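Local atomic coordinates of flagellar protein FliL (Vibrio alginolyticus, PDB entry 6AHP), a protein that assists the function of the bacterial flagellar motor, its periplasmic core being stomatin-like in structure. Residues E43-A46 and R47-P51; R70-T73 and G74-E77. All coordinates share one frame; numbering follows the deposited sequence.

Contact 1: residues E43-A46 and R47-P51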
loop_
_atom_site.group_PDB
_atom_site.type_symbol
_atom_site.label_atom_id
_atom_site.label_comp_id
_atom_site.label_asym_id
_atom_site.label_seq_id
_atom_site.Cartn_x
_atom_site.Cartn_y
_atom_site.Cartn_z
ATOM N N GLU A 43 -12.747 -1.475 15.168
ATOM C CA GLU A 43 -12.088 -2.741 14.875
ATOM C C GLU A 43 -12.609 -3.331 13.570
ATOM O O GLU A 43 -11.829 -3.757 12.708
ATOM C CB GLU A 43 -12.259 -3.745 16.028
ATOM C CG GLU A 43 -11.528 -5.065 15.730
ATOM C CD GLU A 43 -11.750 -6.161 16.789
ATOM O OE1 GLU A 43 -12.172 -5.827 17.922
ATOM O OE2 GLU A 43 -11.491 -7.357 16.489
ATOM N N GLU A 44 -13.924 -3.342 13.388
ATOM C CA GLU A 44 -14.457 -3.899 12.150
ATOM C C GLU A 44 -14.034 -3.057 10.945
ATOM O O GLU A 44 -13.685 -3.606 9.890
ATOM C CB GLU A 44 -15.975 -4.045 12.275
ATOM C CG GLU A 44 -16.786 -2.812 12.023
ATOM C CD GLU A 44 -18.201 -3.162 11.539
ATOM O OE1 GLU A 44 -18.511 -4.373 11.478
ATOM O OE2 GLU A 44 -18.990 -2.234 11.220
ATOM N N LEU A 45 -13.967 -1.734 11.103
ATOM C CA LEU A 45 -13.431 -0.877 10.044
ATOM C C LEU A 45 -11.971 -1.188 9.735
ATOM O O LEU A 45 -11.576 -1.232 8.564
ATOM C CB LEU A 45 -13.569 0.589 10.426
ATOM C CG LEU A 45 -15.010 1.101 10.362
ATOM C CD1 LEU A 45 -15.093 2.503 10.925
ATOM C CD2 LEU A 45 -15.508 1.042 8.888
ATOM N N ALA A 46 -11.133 -1.351 10.770
ATOM C CA ALA A 46 -9.717 -1.635 10.532
ATOM C C ALA A 46 -9.540 -2.943 9.774
ATOM O O ALA A 46 -8.653 -3.065 8.915
ATOM C CB ALA A 46 -8.957 -1.695 11.867
ATOM N N ARG A 47 -10.373 -3.939 10.082
ATOM C CA ARG A 47 -10.278 -5.206 9.360
ATOM C C ARG A 47 -10.795 -5.066 7.924
ATOM O O ARG A 47 -10.189 -5.599 6.997
ATOM C CB ARG A 47 -11.050 -6.307 10.092
ATOM C CG ARG A 47 -10.631 -6.505 11.526
ATOM C CD ARG A 47 -11.331 -7.726 12.117
ATOM N NE ARG A 47 -10.918 -7.986 13.485
ATOM C CZ ARG A 47 -9.802 -8.626 13.812
ATOM N NH1 ARG A 47 -8.987 -9.070 12.859
ATOM N NH2 ARG A 47 -9.497 -8.820 15.088
ATOM N N TYR A 48 -11.900 -4.348 7.718
ATOM C CA TYR A 48 -12.455 -4.251 6.369
ATOM C C TYR A 48 -11.515 -3.487 5.429
ATOM O O TYR A 48 -11.358 -3.855 4.256
ATOM C CB TYR A 48 -13.831 -3.589 6.435
ATOM C CG TYR A 48 -14.505 -3.415 5.072
ATOM C CD1 TYR A 48 -15.269 -4.451 4.499
ATOM C CD2 TYR A 48 -14.397 -2.232 4.378
ATOM C CE1 TYR A 48 -15.871 -4.297 3.255
ATOM C CE2 TYR A 48 -15.009 -2.063 3.130
ATOM C CZ TYR A 48 -15.740 -3.096 2.579
ATOM O OH TYR A 48 -16.332 -2.915 1.352
ATOM N N HIS A 49 -10.883 -2.420 5.928
ATOM C CA HIS A 49 -10.001 -1.571 5.140
ATOM C C HIS A 49 -8.544 -2.000 5.190
ATOM O O HIS A 49 -7.661 -1.204 4.844
ATOM C CB HIS A 49 -10.156 -0.124 5.600
ATOM C CG HIS A 49 -11.492 0.439 5.251
ATOM N ND1 HIS A 49 -11.811 0.828 3.967
ATOM C CD2 HIS A 49 -12.624 0.585 5.979
ATOM C CE1 HIS A 49 -13.066 1.242 3.932
ATOM N NE2 HIS A 49 -13.581 1.107 5.138
ATOM N N SER A 50 -8.278 -3.232 5.622
ATOM C CA SER A 50 -6.913 -3.757 5.657
ATOM C C SER A 50 -6.107 -3.579 4.373
ATOM O O SER A 50 -4.897 -3.315 4.477
ATOM C CB SER A 50 -6.942 -5.249 6.020
ATOM O OG SER A 50 -6.860 -5.374 7.415
ATOM N N PRO A 51 -6.667 -3.741 3.164
ATOM C CA PRO A 51 -5.846 -3.483 1.969
ATOM C C PRO A 51 -5.327 -2.061 1.911
ATOM O O PRO A 51 -4.151 -1.836 1.576
ATOM C CB PRO A 51 -6.805 -3.788 0.811
ATOM C CG PRO A 51 -7.811 -4.757 1.420
ATOM C CD PRO A 51 -8.014 -4.226 2.804
#
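With CG of E43 anti to the backbone N (chi1 -178°) and the chain extended to its carboxylate, and with CG of R47 set beside its own backbone N (chi1 -56°) and the arm straight as far as NE, two side chains one helical turn apart run alongside each other and meet in a salt bridge. R47 grips side-on: NH2 lies 2.8 Å from OE2 of E43, and NE of R47 reaches the same OE2 of E43 at 3.1 Å. That oxygen sits in the guanidinium plane and takes both donors on its anti side, while the carboxylate is turned 55° against the guanidinium. The pair runs along helix 40-48, where R47 N donates to E43 O at 3.0 Å.

Near the end of this helix H49 N bonds to L45 O at 3.0 Å, and L45 CD2 packs alongside CD2 of H49 at 4.1 Å. H49 then leaves the helical path and stands at the N-cap position of helix 50-62. H49 is buried, and its ND1 is hydrogen-bonded to the hydroxyl of Y9 of the second subunit; Y48 OH bonds to the I7 carbonyl oxygen of that subunit. One face of the helix thus carries an intrahelical ion pair, in which two N-H groups on one carboxylate oxygen would be expected to stabilise its negative charge, while the helix end supplies polar groups to the dimer interface.

Contact 2: residues R70-T73 and G74-E77; sequences RSPT and GRVE
The guanidinium of R75 folds back over P72, three residues earlier in the chain, and the two side chains cross obliquely. A bend at chi3 (-51°) turns the end of the arginine toward the start of the helix. CA of P72 and the carbonyl oxygen of S71 both lie against one face of the guanidinium, each offset toward the rim, with NH2 of R75 3.1 Å from CA of P72; CG of P72 is 3.3 Å from the same NH2 of R75. NH1 of R75 hydrogen-bonds to the carbonyl oxygen of L69, which steadies the group while NH2 lies against the proline.

S71 occupies the N-cap position, though its side chain makes no capping bond. Its carbonyl oxygen accepts the regular backbone bond from R75 N at 3.1 Å. Farther along, E77 N meets T73 O at 3.0 Å, in the carbonyl plane; the intervening bond from V76 N to P72 O is weak.

The contact lies at the N-terminal start of the long helix 72-94, just after the short helix 66-70, and the R75 to L69 bond ties the two helices together across their junction.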
loop_
_atom_site.group_PDB
_atom_site.type_symbol
_atom_site.label_atom_id
_atom_site.label_comp_id
_atom_site.label_asym_id
_atom_site.label_seq_id
_atom_site.Cartn_x
_atom_site.Cartn_y
_atom_site.Cartn_z
ATOM N N ARG A 70 18.669 3.825 11.354
ATOM C CA ARG A 70 19.704 3.592 12.356
ATOM C C ARG A 70 19.622 4.547 13.545
ATOM O O ARG A 70 20.256 4.290 14.577
ATOM C CB ARG A 70 21.091 3.696 11.716
ATOM C CG ARG A 70 21.490 2.487 10.879
ATOM C CD ARG A 70 22.868 1.965 11.281
ATOM N NE ARG A 70 23.379 0.971 10.339
ATOM C CZ ARG A 70 24.332 0.083 10.619
ATOM N NH1 ARG A 70 24.730 -0.779 9.692
ATOM N NH2 ARG A 70 24.887 0.050 11.825
ATOM N N SER A 71 18.835 5.612 13.450
ATOM C CA SER A 71 18.682 6.595 14.520
ATOM C C SER A 71 17.496 6.227 15.414
ATOM O O SER A 71 16.384 6.022 14.908
ATOM C CB SER A 71 18.479 7.992 13.938
ATOM O OG SER A 71 18.928 8.984 14.838
ATOM N N PRO A 72 17.697 6.132 16.727
ATOM C CA PRO A 72 16.547 5.902 17.617
ATOM C C PRO A 72 15.476 6.964 17.489
ATOM O O PRO A 72 14.280 6.657 17.630
ATOM C CB PRO A 72 17.188 5.897 19.014
ATOM C CG PRO A 72 18.594 5.447 18.773
ATOM C CD PRO A 72 18.984 6.035 17.438
ATOM N N THR A 73 15.873 8.208 17.222
ATOM C CA THR A 73 14.900 9.267 16.976
ATOM C C THR A 73 14.114 8.983 15.705
ATOM O O THR A 73 12.882 9.116 15.679
ATOM C CB THR A 73 15.615 10.620 16.877
ATOM O OG1 THR A 73 15.963 11.070 18.192
ATOM C CG2 THR A 73 14.736 11.685 16.180
ATOM N N GLY A 74 14.824 8.586 14.644
ATOM C CA GLY A 74 14.185 8.308 13.373
ATOM C C GLY A 74 13.162 7.197 13.454
ATOM O O GLY A 74 12.175 7.205 12.716
ATOM N N ARG A 75 13.359 6.248 14.366
ATOM C CA ARG A 75 12.445 5.115 14.430
ATOM C C ARG A 75 11.127 5.509 15.074
ATOM O O ARG A 75 10.065 5.126 14.578
ATOM C CB ARG A 75 13.100 3.940 15.152
ATOM C CG ARG A 75 14.088 3.210 14.256
ATOM C CD ARG A 75 14.697 2.003 14.926
ATOM N NE ARG A 75 15.239 2.316 16.246
ATOM C CZ ARG A 75 16.515 2.599 16.494
ATOM N NH1 ARG A 75 17.415 2.626 15.512
ATOM N NH2 ARG A 75 16.894 2.855 17.736
ATOM N N VAL A 76 11.167 6.294 16.151
ATOM C CA VAL A 76 9.942 6.902 16.662
ATOM C C VAL A 76 9.267 7.711 15.562
ATOM O O VAL A 76 8.050 7.639 15.364
ATOM C CB VAL A 76 10.258 7.784 17.889
ATOM C CG1 VAL A 76 9.005 8.504 18.375
ATOM C CG2 VAL A 76 10.881 6.952 18.998
ATOM N N GLU A 77 10.062 8.490 14.829
ATOM C CA GLU A 77 9.528 9.341 13.776
ATOM C C GLU A 77 8.852 8.507 12.685
ATOM O O GLU A 77 7.774 8.859 12.203
ATOM C CB GLU A 77 10.666 10.176 13.208
ATOM C CG GLU A 77 10.228 11.412 12.484
ATOM C CD GLU A 77 11.085 11.677 11.260
ATOM O OE1 GLU A 77 12.218 12.177 11.443
ATOM O OE2 GLU A 77 10.627 11.385 10.130
#

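Overall arrangement
Contact 1 comes first along the chain, at the break between helices 40-48 and 50-62; contact 2 follows at the start of helix 72-94, after helix 66-70. Their centres are 28 Å apart, with about 19 Å between nearest atoms, so they do not touch, and they lie on opposite sides of the chain's centre. Helix 72-94 nevertheless spans the distance: its later residues L90 and V94 pack on H49 of contact 1. Around contact 1 gather strands 7-21 and 26-38 of the antiparallel sheet and the second subunit, whereas no other chain of the assembly reaches contact 2. Helix 72-94 thus runs from a surface-exposed start at contact 2 to the neighbourhood of the subunit interface at contact 1.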